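Local coordinates for putative uncharacterized protein (Vibrio cholerae, PDB 4G7X) that probably forms the N-terminal N1 domain of the filamentous phage CTXphi minor coat protein pIII, the part expected to bind host TolA during infection, at residues C14-T19 with P71-G76; L24-G29 with C94-C99; I32-L37 with Y50-S55; D44-D49 with K66-P71. One frame throughout, in Å; residues are numbered along the deposited sequence.

Interaction 1. Residues C14-T19 with P71-G76; sequences CDPNTT and PRFTQG. Unlike the reference sequence in segment 71-76: Thr74 (reference Ser).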
loop_
_atom_site.group_PDB
_atom_site.type_symbol
_atom_site.label_atom_id
_atom_site.label_comp_id
_atom_site.label_asym_id
_atom_site.label_seq_id
_atom_site.Cartn_x
_atom_site.Cartn_y
_atom_site.Cartn_z
ATOM N N CYS A 14 -0.276 -7.300 14.237
ATOM C CA CYS A 14 -1.704 -7.638 14.367
ATOM C C CYS A 14 -2.389 -7.001 15.579
ATOM O O CYS A 14 -2.775 -7.694 16.530
ATOM C CB CYS A 14 -1.910 -9.154 14.362
ATOM S SG CYS A 14 -3.607 -9.673 14.003
ATOM N N ASP A 15 -2.578 -5.686 15.498
ATOM C CA ASP A 15 -3.193 -4.893 16.556
ATOM C C ASP A 15 -4.096 -3.848 15.905
ATOM O O ASP A 15 -3.669 -3.182 14.965
ATOM C CB ASP A 15 -2.098 -4.210 17.380
ATOM C CG ASP A 15 -2.647 -3.203 18.379
ATOM O OD1 ASP A 15 -3.693 -3.476 19.000
ATOM O OD2 ASP A 15 -2.012 -2.143 18.559
ATOM N N PRO A 16 -5.353 -3.707 16.383
ATOM C CA PRO A 16 -6.282 -2.737 15.781
ATOM C C PRO A 16 -5.785 -1.290 15.796
ATOM O O PRO A 16 -6.214 -0.486 14.969
ATOM C CB PRO A 16 -7.546 -2.868 16.645
ATOM C CG PRO A 16 -7.086 -3.507 17.908
ATOM C CD PRO A 16 -5.998 -4.441 17.489
ATOM N N ASN A 17 -4.882 -0.978 16.723
ATOM C CA ASN A 17 -4.325 0.369 16.845
ATOM C C ASN A 17 -3.024 0.593 16.068
ATOM O O ASN A 17 -2.375 1.631 16.218
ATOM C CB ASN A 17 -4.147 0.745 18.320
ATOM C CG ASN A 17 -5.466 0.821 19.068
ATOM O OD1 ASN A 17 -5.616 0.228 20.135
ATOM N ND2 ASN A 17 -6.429 1.547 18.511
ATOM N N THR A 18 -2.651 -0.374 15.230
ATOM C CA THR A 18 -1.528 -0.200 14.304
ATOM C C THR A 18 -1.727 1.042 13.433
ATOM O O THR A 18 -2.857 1.441 13.164
ATOM C CB THR A 18 -1.342 -1.431 13.386
ATOM O OG1 THR A 18 -0.162 -1.266 12.590
ATOM C CG2 THR A 18 -2.536 -1.607 12.455
ATOM N N THR A 19 -0.630 1.646 12.995
ATOM C CA THR A 19 -0.716 2.737 12.026
ATOM C C THR A 19 -0.332 2.249 10.626
ATOM O O THR A 19 -0.145 3.049 9.710
ATOM C CB THR A 19 0.152 3.942 12.435
ATOM O OG1 THR A 19 1.519 3.536 12.483
ATOM C CG2 THR A 19 -0.273 4.470 13.805
ATOM N N PRO A 71 -6.022 -4.535 10.950
ATOM C CA PRO A 71 -6.493 -5.581 11.876
ATOM C C PRO A 71 -7.722 -5.173 12.670
ATOM O O PRO A 71 -7.842 -4.009 13.082
ATOM C CB PRO A 71 -5.311 -5.763 12.838
ATOM C CG PRO A 71 -4.125 -5.307 12.074
ATOM C CD PRO A 71 -4.614 -4.173 11.218
ATOM N N ARG A 72 -8.633 -6.122 12.877
ATOM C CA ARG A 72 -9.781 -5.886 13.743
ATOM C C ARG A 72 -9.376 -6.204 15.177
ATOM O O ARG A 72 -8.288 -6.732 15.418
ATOM C CB ARG A 72 -10.995 -6.716 13.309
ATOM C CG ARG A 72 -10.843 -8.211 13.519
ATOM C CD ARG A 72 -12.190 -8.925 13.504
ATOM N NE ARG A 72 -12.847 -8.836 12.204
ATOM C CZ ARG A 72 -13.903 -9.558 11.849
ATOM N NH1 ARG A 72 -14.429 -10.433 12.696
ATOM N NH2 ARG A 72 -14.432 -9.413 10.644
ATOM N N PHE A 73 -10.250 -5.866 16.121
ATOM C CA PHE A 73 -10.004 -6.110 17.538
ATOM C C PHE A 73 -9.906 -7.599 17.881
ATOM O O PHE A 73 -8.971 -8.020 18.553
ATOM C CB PHE A 73 -11.099 -5.422 18.361
ATOM C CG PHE A 73 -11.005 -5.663 19.841
ATOM C CD1 PHE A 73 -9.981 -5.094 20.598
ATOM C CD2 PHE A 73 -11.961 -6.439 20.488
ATOM C CE1 PHE A 73 -9.906 -5.311 21.969
ATOM C CE2 PHE A 73 -11.895 -6.653 21.857
ATOM C CZ PHE A 73 -10.869 -6.090 22.598
ATOM N N THR A 74 -10.860 -8.390 17.398
ATOM C CA THR A 74 -10.900 -9.818 17.707
ATOM C C THR A 74 -9.926 -10.597 16.833
ATOM O O THR A 74 -9.996 -10.539 15.605
ATOM C CB THR A 74 -12.317 -10.378 17.511
ATOM O OG1 THR A 74 -13.223 -9.678 18.369
ATOM C CG2 THR A 74 -12.367 -11.870 17.826
ATOM N N GLN A 75 -9.013 -11.315 17.481
ATOM C CA GLN A 75 -8.034 -12.149 16.796
ATOM C C GLN A 75 -8.064 -13.573 17.339
ATOM O O GLN A 75 -8.549 -13.808 18.455
ATOM C CB GLN A 75 -6.634 -11.534 16.924
ATOM C CG GLN A 75 -6.512 -10.146 16.301
ATOM C CD GLN A 75 -6.751 -10.147 14.798
ATOM O OE1 GLN A 75 -6.522 -11.150 14.119
ATOM N NE2 GLN A 75 -7.205 -9.016 14.269
ATOM N N GLY A 76 -7.569 -14.519 16.544
ATOM C CA GLY A 76 -7.437 -15.908 16.982
ATOM C C GLY A 76 -8.569 -16.831 16.587
ATOM O O GLY A 76 -8.571 -17.996 16.970
#
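Gln75 lays the face of its carboxamide against Cys14 SG, and Pro71 packs its ring against the turn that follows Cys14. From Gln75 CB, CG leaves anti to the carbonyl carbon (chi1 -61°) and comes within 3.7 Å of Cys14 SG. The chain then bends at chi2, which brings CD to 3.3 Å from that sulfur; SG stands almost directly over CD, a tight van der Waals fit. At the tip, OE1 accepts the backbone N-H of Met42, while NE2 donates to Arg72 O at 2.8 Å; this acceptor lies close to the amide plane of Gln75, and the donor sits above the Arg72 carbonyl plane. Both ends of the amide are thus fixed, and its flat side can rest on the sulfur, itself bonded to Cys41 SG.

Pro71 CG touches Asp15 O at 3.6 Å, and its CD meets Thr18 CG2 at 3.5 Å, the two side chains crossing at about a right angle. Asp15 to Thr18 form a type I beta turn. Pro16 CA lies 3.4 Å from Pro71 O in a CA-H...O contact. Pro16 CG reaches the edge of the Phe73 ring, 4.3 Å from Phe73 CD1.

With no conventional hydrogen bond between these segments, the chemistry implies joining by van der Waals packing, sulfur on amide and proline rings on carbonyl groups, alongside the nearby disulfide.

Interaction 2. Residues L24-G29 with C94-C99; sequences LLFGFG and CIYPYC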
loop_
_atom_site.group_PDB
_atom_site.type_symbol
_atom_site.label_atom_id
_atom_site.label_comp_id
_atom_site.label_asym_id
_atom_site.label_seq_id
_atom_site.Cartn_x
_atom_site.Cartn_y
_atom_site.Cartn_z
ATOM N N LEU A 24 -4.375 -5.191 -0.237
ATOM C CA LEU A 24 -4.603 -6.546 -0.721
ATOM C C LEU A 24 -5.196 -6.503 -2.114
ATOM O O LEU A 24 -6.007 -5.622 -2.416
ATOM C CB LEU A 24 -5.529 -7.312 0.228
ATOM C CG LEU A 24 -5.008 -7.537 1.651
ATOM C CD1 LEU A 24 -6.061 -8.273 2.457
ATOM C CD2 LEU A 24 -3.695 -8.302 1.655
ATOM N N LEU A 25 -4.790 -7.461 -2.948
ATOM C CA LEU A 25 -5.250 -7.562 -4.332
ATOM C C LEU A 25 -6.250 -8.689 -4.507
ATOM O O LEU A 25 -6.108 -9.761 -3.910
ATOM C CB LEU A 25 -4.069 -7.799 -5.273
ATOM C CG LEU A 25 -2.925 -6.789 -5.197
ATOM C CD1 LEU A 25 -1.782 -7.241 -6.092
ATOM C CD2 LEU A 25 -3.374 -5.378 -5.542
ATOM N N PHE A 26 -7.254 -8.451 -5.342
ATOM C CA PHE A 26 -8.286 -9.447 -5.623
ATOM C C PHE A 26 -8.578 -9.469 -7.109
ATOM O O PHE A 26 -8.151 -8.578 -7.855
ATOM C CB PHE A 26 -9.569 -9.143 -4.840
ATOM C CG PHE A 26 -9.355 -9.022 -3.360
ATOM C CD1 PHE A 26 -9.356 -10.153 -2.553
ATOM C CD2 PHE A 26 -9.115 -7.782 -2.779
ATOM C CE1 PHE A 26 -9.140 -10.050 -1.187
ATOM C CE2 PHE A 26 -8.893 -7.670 -1.414
ATOM C CZ PHE A 26 -8.907 -8.804 -0.617
ATOM N N GLY A 27 -9.314 -10.487 -7.537
ATOM C CA GLY A 27 -9.738 -10.575 -8.920
ATOM C C GLY A 27 -10.673 -9.453 -9.325
ATOM O O GLY A 27 -11.381 -8.877 -8.492
ATOM N N PHE A 28 -10.664 -9.135 -10.614
ATOM C CA PHE A 28 -11.553 -8.132 -11.175
ATOM C C PHE A 28 -13.004 -8.524 -10.913
ATOM O O PHE A 28 -13.348 -9.712 -10.923
ATOM C CB PHE A 28 -11.287 -8.031 -12.674
ATOM C CG PHE A 28 -11.772 -6.757 -13.303
ATOM C CD1 PHE A 28 -12.749 -6.795 -14.295
ATOM C CD2 PHE A 28 -11.241 -5.520 -12.930
ATOM C CE1 PHE A 28 -13.194 -5.627 -14.894
ATOM C CE2 PHE A 28 -11.685 -4.348 -13.525
ATOM C CZ PHE A 28 -12.665 -4.403 -14.509
ATOM N N GLY A 29 -13.844 -7.528 -10.637
ATOM C CA GLY A 29 -15.265 -7.782 -10.393
ATOM C C GLY A 29 -15.566 -8.386 -9.030
ATOM O O GLY A 29 -16.666 -8.874 -8.784
ATOM N N CYS A 94 -12.620 -14.157 3.299
ATOM C CA CYS A 94 -11.747 -15.170 2.723
ATOM C C CYS A 94 -10.372 -15.210 3.374
ATOM O O CYS A 94 -9.984 -14.277 4.074
ATOM C CB CYS A 94 -11.630 -14.959 1.204
ATOM S SG CYS A 94 -11.048 -13.321 0.687
ATOM N N ILE A 95 -9.653 -16.305 3.144
ATOM C CA ILE A 95 -8.289 -16.466 3.639
ATOM C C ILE A 95 -7.327 -16.064 2.525
ATOM O O ILE A 95 -7.427 -16.570 1.406
ATOM C CB ILE A 95 -8.034 -17.924 4.095
ATOM C CG1 ILE A 95 -9.033 -18.315 5.191
ATOM C CG2 ILE A 95 -6.591 -18.103 4.556
ATOM C CD1 ILE A 95 -8.998 -19.782 5.572
ATOM N N TYR A 96 -6.410 -15.143 2.811
ATOM C CA TYR A 96 -5.496 -14.668 1.769
ATOM C C TYR A 96 -4.365 -15.663 1.488
ATOM O O TYR A 96 -3.812 -16.249 2.419
ATOM C CB TYR A 96 -4.930 -13.282 2.096
ATOM C CG TYR A 96 -4.649 -12.474 0.847
ATOM C CD1 TYR A 96 -5.687 -11.867 0.141
ATOM C CD2 TYR A 96 -3.353 -12.339 0.357
ATOM C CE1 TYR A 96 -5.443 -11.141 -1.013
ATOM C CE2 TYR A 96 -3.097 -11.613 -0.795
ATOM C CZ TYR A 96 -4.145 -11.024 -1.480
ATOM O OH TYR A 96 -3.885 -10.302 -2.622
ATOM N N PRO A 97 -4.042 -15.882 0.196
ATOM C CA PRO A 97 -2.915 -16.756 -0.163
ATOM C C PRO A 97 -1.563 -16.028 -0.148
ATOM O O PRO A 97 -0.913 -15.894 -1.190
ATOM C CB PRO A 97 -3.278 -17.235 -1.574
ATOM C CG PRO A 97 -4.150 -16.166 -2.135
ATOM C CD PRO A 97 -4.833 -15.479 -0.983
ATOM N N TYR A 98 -1.144 -15.581 1.035
ATOM C CA TYR A 98 0.102 -14.820 1.202
ATOM C C TYR A 98 1.369 -15.688 1.272
ATOM O O TYR A 98 1.350 -16.785 1.843
ATOM C CB TYR A 98 0.004 -13.915 2.440
ATOM C CG TYR A 98 1.317 -13.293 2.875
ATOM C CD1 TYR A 98 1.845 -12.187 2.205
ATOM C CD2 TYR A 98 2.034 -13.816 3.951
ATOM C CE1 TYR A 98 3.048 -11.619 2.599
ATOM C CE2 TYR A 98 3.238 -13.256 4.351
ATOM C CZ TYR A 98 3.739 -12.157 3.673
ATOM O OH TYR A 98 4.934 -11.601 4.072
ATOM N N CYS A 99 2.451 -15.183 0.679
ATOM C CA CYS A 99 3.772 -15.813 0.735
ATOM C C CYS A 99 4.863 -14.742 0.709
ATOM O O CYS A 99 4.813 -13.835 -0.127
ATOM C CB CYS A 99 3.963 -16.784 -0.435
ATOM S SG CYS A 99 5.595 -17.566 -0.509
#
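Tyr96 OH donates to Leu25 O at 2.6 Å, in the carbonyl plane at a C=O...donor angle of 121°, which together put it on a lone pair. Leu25 N lies 3.0 Å from the same Tyr96 OH, so the hydroxyl sits against both polar atoms of one strand residue, and Leu25 CB adds an apolar touch at 3.7 Å. The bond sets the far end of the Tyr96 ring; the rest of the ring is held by its surroundings.

Over one face stands Leu24 CD2, 4.0 Å from the Tyr96 centroid and only 5° off the ring normal, a well-centred CH-pi contact. The methyl reaches that point while Leu24 and Tyr96 slide past each other in opposite directions. On the opposite face, Pro97 CD lies nearer the rim, so the ring is sandwiched between two aliphatic groups. At the edge comes Phe26: its CE1 is 3.9 Å from Tyr96 CE1, and the planes stand at 86°. With centroids 5.8 Å apart, this is an offset edge-to-face pair in which Tyr96 presents its edge to the face of Phe26. Phe26 CE1 also meets Cys94 SG at 4.2 Å, on the disulfide to Cys84.

Strand 20-27 pairs antiparallel with strand 64-71, whereas strand 93-95 runs parallel to strand 35-38. Between them lies Val36 of strand 35-38, whose side chain touches Leu24, Phe26 and Tyr96, placing the contact against the mixed sheet.

Interaction 3. Residues I32-L37 with Y50-S55; sequences IVQSVL and YGFVWS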
loop_
_atom_site.group_PDB
_atom_site.type_symbol
_atom_site.label_atom_id
_atom_site.label_comp_id
_atom_site.label_asym_id
_atom_site.label_seq_id
_atom_site.Cartn_x
_atom_site.Cartn_y
_atom_site.Cartn_z
ATOM N N ILE A 32 -16.541 -5.748 -2.631
ATOM C CA ILE A 32 -15.594 -5.132 -1.714
ATOM C C ILE A 32 -15.369 -6.096 -0.559
ATOM O O ILE A 32 -16.199 -6.218 0.343
ATOM C CB ILE A 32 -16.065 -3.751 -1.225
ATOM C CG1 ILE A 32 -16.378 -2.844 -2.422
ATOM C CG2 ILE A 32 -14.998 -3.123 -0.334
ATOM C CD1 ILE A 32 -16.806 -1.438 -2.055
ATOM N N VAL A 33 -14.245 -6.805 -0.612
ATOM C CA VAL A 33 -13.949 -7.846 0.361
ATOM C C VAL A 33 -13.878 -7.226 1.759
ATOM O O VAL A 33 -13.134 -6.280 1.992
ATOM C CB VAL A 33 -12.668 -8.620 -0.031
ATOM C CG1 VAL A 33 -12.319 -9.663 1.016
ATOM C CG2 VAL A 33 -12.853 -9.292 -1.388
ATOM N N GLN A 34 -14.701 -7.740 2.667
ATOM C CA GLN A 34 -14.936 -7.091 3.961
ATOM C C GLN A 34 -13.931 -7.480 5.034
ATOM O O GLN A 34 -13.441 -6.630 5.778
ATOM C CB GLN A 34 -16.361 -7.384 4.446
ATOM C CG GLN A 34 -17.439 -6.773 3.556
ATOM C CD GLN A 34 -17.447 -5.259 3.611
ATOM O OE1 GLN A 34 -17.747 -4.672 4.648
ATOM N NE2 GLN A 34 -17.104 -4.619 2.503
ATOM N N SER A 35 -13.639 -8.770 5.110
ATOM C CA SER A 35 -12.715 -9.297 6.100
ATOM C C SER A 35 -11.842 -10.356 5.460
ATOM O O SER A 35 -12.324 -11.183 4.685
ATOM C CB SER A 35 -13.469 -9.883 7.294
ATOM O OG SER A 35 -14.235 -8.899 7.977
ATOM N N VAL A 36 -10.551 -10.311 5.775
ATOM C CA VAL A 36 -9.575 -11.228 5.206
ATOM C C VAL A 36 -8.669 -11.737 6.313
ATOM O O VAL A 36 -8.152 -10.948 7.113
ATOM C CB VAL A 36 -8.705 -10.546 4.124
ATOM C CG1 VAL A 36 -7.632 -11.497 3.609
ATOM C CG2 VAL A 36 -9.560 -10.050 2.969
ATOM N N LEU A 37 -8.485 -13.052 6.356
ATOM C CA LEU A 37 -7.470 -13.647 7.212
ATOM C C LEU A 37 -6.140 -13.623 6.464
ATOM O O LEU A 37 -5.899 -14.431 5.560
ATOM C CB LEU A 37 -7.873 -15.060 7.631
ATOM C CG LEU A 37 -7.025 -15.720 8.721
ATOM C CD1 LEU A 37 -7.068 -14.919 10.017
ATOM C CD2 LEU A 37 -7.535 -17.133 8.940
ATOM N N TYR A 50 -14.965 9.217 2.188
ATOM C CA TYR A 50 -15.391 9.041 0.803
ATOM C C TYR A 50 -15.878 7.626 0.497
ATOM O O TYR A 50 -16.245 7.326 -0.636
ATOM C CB TYR A 50 -14.279 9.489 -0.154
ATOM C CG TYR A 50 -13.937 10.955 0.010
ATOM C CD1 TYR A 50 -14.614 11.933 -0.720
ATOM C CD2 TYR A 50 -12.963 11.368 0.922
ATOM C CE1 TYR A 50 -14.318 13.281 -0.560
ATOM C CE2 TYR A 50 -12.661 12.714 1.088
ATOM C CZ TYR A 50 -13.339 13.663 0.346
ATOM O OH TYR A 50 -13.042 15.003 0.508
ATOM N N GLY A 51 -15.905 6.777 1.520
ATOM C CA GLY A 51 -16.404 5.410 1.386
ATOM C C GLY A 51 -15.299 4.405 1.629
ATOM O O GLY A 51 -14.243 4.752 2.165
ATOM N N PHE A 52 -15.538 3.157 1.242
ATOM C CA PHE A 52 -14.507 2.135 1.377
ATOM C C PHE A 52 -13.282 2.508 0.553
ATOM O O PHE A 52 -13.406 3.034 -0.552
ATOM C CB PHE A 52 -15.046 0.768 0.957
ATOM C CG PHE A 52 -16.098 0.235 1.881
ATOM C CD1 PHE A 52 -17.424 0.147 1.470
ATOM C CD2 PHE A 52 -15.766 -0.154 3.171
ATOM C CE1 PHE A 52 -18.395 -0.339 2.337
ATOM C CE2 PHE A 52 -16.730 -0.635 4.043
ATOM C CZ PHE A 52 -18.049 -0.727 3.624
ATOM N N VAL A 53 -12.102 2.253 1.108
ATOM C CA VAL A 53 -10.855 2.559 0.413
ATOM C C VAL A 53 -10.519 1.367 -0.485
ATOM O O VAL A 53 -9.741 0.484 -0.122
ATOM C CB VAL A 53 -9.713 2.897 1.391
ATOM C CG1 VAL A 53 -8.515 3.434 0.622
ATOM C CG2 VAL A 53 -10.181 3.916 2.424
ATOM N N TRP A 54 -11.130 1.381 -1.665
ATOM C CA TRP A 54 -11.225 0.235 -2.561
ATOM C C TRP A 54 -11.395 0.729 -3.964
ATOM O O TRP A 54 -12.129 1.688 -4.197
ATOM C CB TRP A 54 -12.446 -0.602 -2.180
ATOM C CG TRP A 54 -12.786 -1.693 -3.164
ATOM C CD1 TRP A 54 -13.497 -1.573 -4.357
ATOM C CD2 TRP A 54 -12.436 -3.113 -3.068
ATOM N NE1 TRP A 54 -13.600 -2.781 -4.991
ATOM C CE2 TRP A 54 -12.987 -3.752 -4.268
ATOM C CE3 TRP A 54 -11.747 -3.888 -2.144
ATOM C CZ2 TRP A 54 -12.852 -5.110 -4.500
ATOM C CZ3 TRP A 54 -11.609 -5.256 -2.393
ATOM C CH2 TRP A 54 -12.144 -5.850 -3.546
ATOM N N SER A 55 -10.743 0.072 -4.921
ATOM C CA SER A 55 -11.003 0.345 -6.334
ATOM C C SER A 55 -10.673 -0.858 -7.202
ATOM O O SER A 55 -9.879 -1.707 -6.811
ATOM C CB SER A 55 -10.235 1.586 -6.807
ATOM O OG SER A 55 -8.836 1.412 -6.691
#
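Ile32 packs over one face of the indole of Trp54, filling the angle between that ring system and Phe52 with CH-pi and apolar contacts. The site belongs to a mixed beta sheet: Ile32 precedes strand 35-38, and the two aromatics belong to strand 51-59, where Val53, at the centre of an inverse gamma turn, points its own side chain away.

The bump is a branched one. Ile32 CG1, anti to the carbonyl carbon (chi1 -54°), stands over the five-membered ring of Trp54, 3.7 Å from its centroid and 8° off the normal. Ile32 CG2 lies above the rim beside Trp54 CD2, at 3.7 Å, on the side away from CE2, and Ile32 CA covers the centre of the indole system. Ile32 CD1 continues the extended chain to Phe52 CD1, 3.9 Å away. Val33 N follows, 3.5 Å from Trp54 CZ3, with Val33 CG2 against CH2.

Gln34 NE2 stands over one face of Phe52, toward the rim. The Gln34 chain bends at chi2, its carboxamide is nearly perpendicular to the phenyl ring, and OE1 comes to 4.1 Å from Phe52 CZ. What fixes this amide is a nearly straight bond back to its own segment: Gln34 NE2 donates to Ile32 O at 2.8 Å, with an N-H...O angle of 170° and the acceptor close to the amide plane.

Interaction 4. Residues D44-D49 with K66-P71; sequences DIEKDD and KGLYKP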
loop_
_atom_site.group_PDB
_atom_site.type_symbol
_atom_site.label_atom_id
_atom_site.label_comp_id
_atom_site.label_asym_id
_atom_site.label_seq_id
_atom_site.Cartn_x
_atom_site.Cartn_y
_atom_site.Cartn_z
ATOM N N ASP A 44 -9.928 -6.024 8.431
ATOM C CA ASP A 44 -11.162 -5.462 7.886
ATOM C C ASP A 44 -10.871 -4.315 6.919
ATOM O O ASP A 44 -9.937 -3.538 7.113
ATOM C CB ASP A 44 -12.070 -4.943 9.007
ATOM C CG ASP A 44 -12.650 -6.049 9.874
ATOM O OD1 ASP A 44 -12.574 -7.237 9.511
ATOM O OD2 ASP A 44 -13.204 -5.710 10.940
ATOM N N ILE A 45 -11.692 -4.217 5.881
ATOM C CA ILE A 45 -11.614 -3.116 4.924
ATOM C C ILE A 45 -11.727 -1.750 5.615
ATOM O O ILE A 45 -12.556 -1.557 6.508
ATOM C CB ILE A 45 -12.686 -3.289 3.814
ATOM C CG1 ILE A 45 -12.546 -2.233 2.704
ATOM C CG2 ILE A 45 -14.096 -3.273 4.397
ATOM C CD1 ILE A 45 -11.339 -2.419 1.803
ATOM N N GLU A 46 -10.884 -0.812 5.198
ATOM C CA GLU A 46 -10.926 0.545 5.731
ATOM C C GLU A 46 -11.958 1.390 5.014
ATOM O O GLU A 46 -12.209 1.211 3.822
ATOM C CB GLU A 46 -9.561 1.210 5.620
ATOM C CG GLU A 46 -8.507 0.531 6.471
ATOM C CD GLU A 46 -7.287 1.395 6.652
ATOM O OE1 GLU A 46 -7.384 2.423 7.357
ATOM O OE2 GLU A 46 -6.232 1.036 6.104
ATOM N N LYS A 47 -12.553 2.312 5.761
ATOM C CA LYS A 47 -13.536 3.236 5.227
ATOM C C LYS A 47 -13.174 4.628 5.719
ATOM O O LYS A 47 -12.883 4.806 6.899
ATOM C CB LYS A 47 -14.929 2.841 5.714
ATOM C CG LYS A 47 -16.073 3.596 5.054
ATOM C CD LYS A 47 -17.403 2.965 5.442
ATOM C CE LYS A 47 -18.578 3.690 4.808
ATOM N NZ LYS A 47 -18.981 4.913 5.555
ATOM N N ASP A 48 -13.156 5.598 4.809
ATOM C CA ASP A 48 -12.937 6.993 5.197
ATOM C C ASP A 48 -14.148 7.837 4.788
ATOM O O ASP A 48 -15.203 7.280 4.482
ATOM C CB ASP A 48 -11.600 7.527 4.643
ATOM C CG ASP A 48 -11.563 7.613 3.116
ATOM O OD1 ASP A 48 -12.618 7.507 2.461
ATOM O OD2 ASP A 48 -10.459 7.806 2.564
ATOM N N ASP A 49 -13.995 9.161 4.768
ATOM C CA ASP A 49 -15.111 10.068 4.470
ATOM C C ASP A 49 -15.689 9.911 3.061
ATOM O O ASP A 49 -16.784 10.409 2.779
ATOM C CB ASP A 49 -14.702 11.528 4.718
ATOM C CG ASP A 49 -14.565 11.858 6.200
ATOM O OD1 ASP A 49 -15.018 11.059 7.048
ATOM O OD2 ASP A 49 -14.009 12.933 6.520
ATOM N N LYS A 66 -8.278 -3.707 -5.608
ATOM C CA LYS A 66 -7.414 -3.496 -4.455
ATOM C C LYS A 66 -8.189 -2.804 -3.351
ATOM O O LYS A 66 -9.069 -1.982 -3.613
ATOM C CB LYS A 66 -6.163 -2.684 -4.827
ATOM C CG LYS A 66 -6.445 -1.309 -5.412
ATOM C CD LYS A 66 -5.158 -0.557 -5.730
ATOM C CE LYS A 66 -5.447 0.736 -6.472
ATOM N NZ LYS A 66 -4.218 1.549 -6.709
ATOM N N GLY A 67 -7.845 -3.147 -2.118
ATOM C CA GLY A 67 -8.404 -2.496 -0.936
ATOM C C GLY A 67 -7.338 -2.267 0.115
ATOM O O GLY A 67 -6.288 -2.924 0.093
ATOM N N LEU A 68 -7.592 -1.314 1.015
ATOM C CA LEU A 68 -6.745 -1.084 2.190
ATOM C C LEU A 68 -7.380 -1.723 3.411
ATOM O O LEU A 68 -8.585 -1.584 3.628
ATOM C CB LEU A 68 -6.545 0.409 2.453
ATOM C CG LEU A 68 -5.500 1.155 1.626
ATOM C CD1 LEU A 68 -5.232 2.522 2.237
ATOM C CD2 LEU A 68 -4.211 0.354 1.520
ATOM N N TYR A 69 -6.557 -2.406 4.204
ATOM C CA TYR A 69 -7.017 -3.234 5.328
ATOM C C TYR A 69 -6.215 -3.011 6.599
ATOM O O TYR A 69 -5.000 -2.801 6.546
ATOM C CB TYR A 69 -6.938 -4.727 4.936
ATOM C CG TYR A 69 -7.926 -5.086 3.853
ATOM C CD1 TYR A 69 -9.162 -5.644 4.168
ATOM C CD2 TYR A 69 -7.641 -4.826 2.511
ATOM C CE1 TYR A 69 -10.090 -5.936 3.175
ATOM C CE2 TYR A 69 -8.561 -5.113 1.514
ATOM C CZ TYR A 69 -9.782 -5.667 1.846
ATOM O OH TYR A 69 -10.706 -5.923 0.846
ATOM N N LYS A 70 -6.903 -3.066 7.736
ATOM C CA LYS A 70 -6.261 -2.995 9.047
ATOM C C LYS A 70 -6.822 -4.077 9.966
ATOM O O LYS A 70 -7.966 -4.500 9.787
ATOM C CB LYS A 70 -6.447 -1.605 9.665
ATOM C CG LYS A 70 -5.534 -0.548 9.065
ATOM C CD LYS A 70 -5.808 0.833 9.639
ATOM C CE LYS A 70 -5.311 0.947 11.067
ATOM N NZ LYS A 70 -5.165 2.375 11.470
ATOM N N PRO A 71 -6.022 -4.535 10.950
ATOM C CA PRO A 71 -6.493 -5.581 11.876
ATOM C C PRO A 71 -7.722 -5.173 12.670
ATOM O O PRO A 71 -7.842 -4.009 13.082
ATOM C CB PRO A 71 -5.311 -5.763 12.838
ATOM C CG PRO A 71 -4.125 -5.307 12.074
ATOM C CD PRO A 71 -4.614 -4.173 11.218
#
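Asp44 and Lys70 form an antiparallel hydrogen-bonded pair: Asp44 N donates to Lys70 O at 2.8 Å, and Lys70 N returns the bond to Asp44 O at 3.1 Å. Two residues on, Glu46 N donates to Leu68 O at 2.9 Å. All three N-H...O angles exceed 160°. Between these bonds Ile45 and Tyr69 form the non-hydrogen-bonded pair, where Tyr69 CA-H also approaches Asp44 O.

Apolar and CH-pi contact occupies the sheet face carrying Ile45 and Tyr69. Ile45 CG1 leaves anti to the backbone N (chi1 -174°), and its CD1 stands over the Tyr69 ring, offset toward the rim and 3.6 Å from CZ. The same methyl lies 4.0 Å from Gly67 CA, on the side where glycine carries no side chain. Tyr69 CD1 comes to 3.4 Å from Ile45 N, so the ring lies close against the neighbouring backbone while its OH is bonded to Val33 O.

Charged side chains make two separate sets of contacts. In the Lys70 conformer described, Glu46 OE1 touches the aliphatic CD at 3.2 Å, but Lys70 NZ lies 4.7 Å from that oxygen and bonds instead to Thr18 O. Glu46 OE2 is taken by Ser21 OG, and OE1 makes a salt bridge to a basic side chain of the other protein chain in the assembly. Asp44 OD1, apart from these, serves Ser35 OG and Arg72.

Leu68 and Glu46 both also bond the backbone of Val53, typical of antiparallel pairing in which strand 51-59 also meets both strands.

How the interactions relate
All four interactions fall within one all-beta N1 domain and largely share a single mixed sheet. Interactions 3 and 4 are nearly superposed, with centres about 5 Å apart, and they alternate because the segments come in the order 32-37, 44-49, 50-55, 66-71, the first meeting the third and the second the fourth. Packing of Trp54 on Tyr69 joins them directly. Interaction 2, about 12 Å from interaction 3 between centres, brings the late strand 93-95 back to the first strand, 20-27, and so spans the segments of both. Interaction 1 lies toward one end, about 19 Å from interaction 2, and shares Pro71 with interaction 4. Together they tie early and late parts of the chain into a compact, helix-free domain.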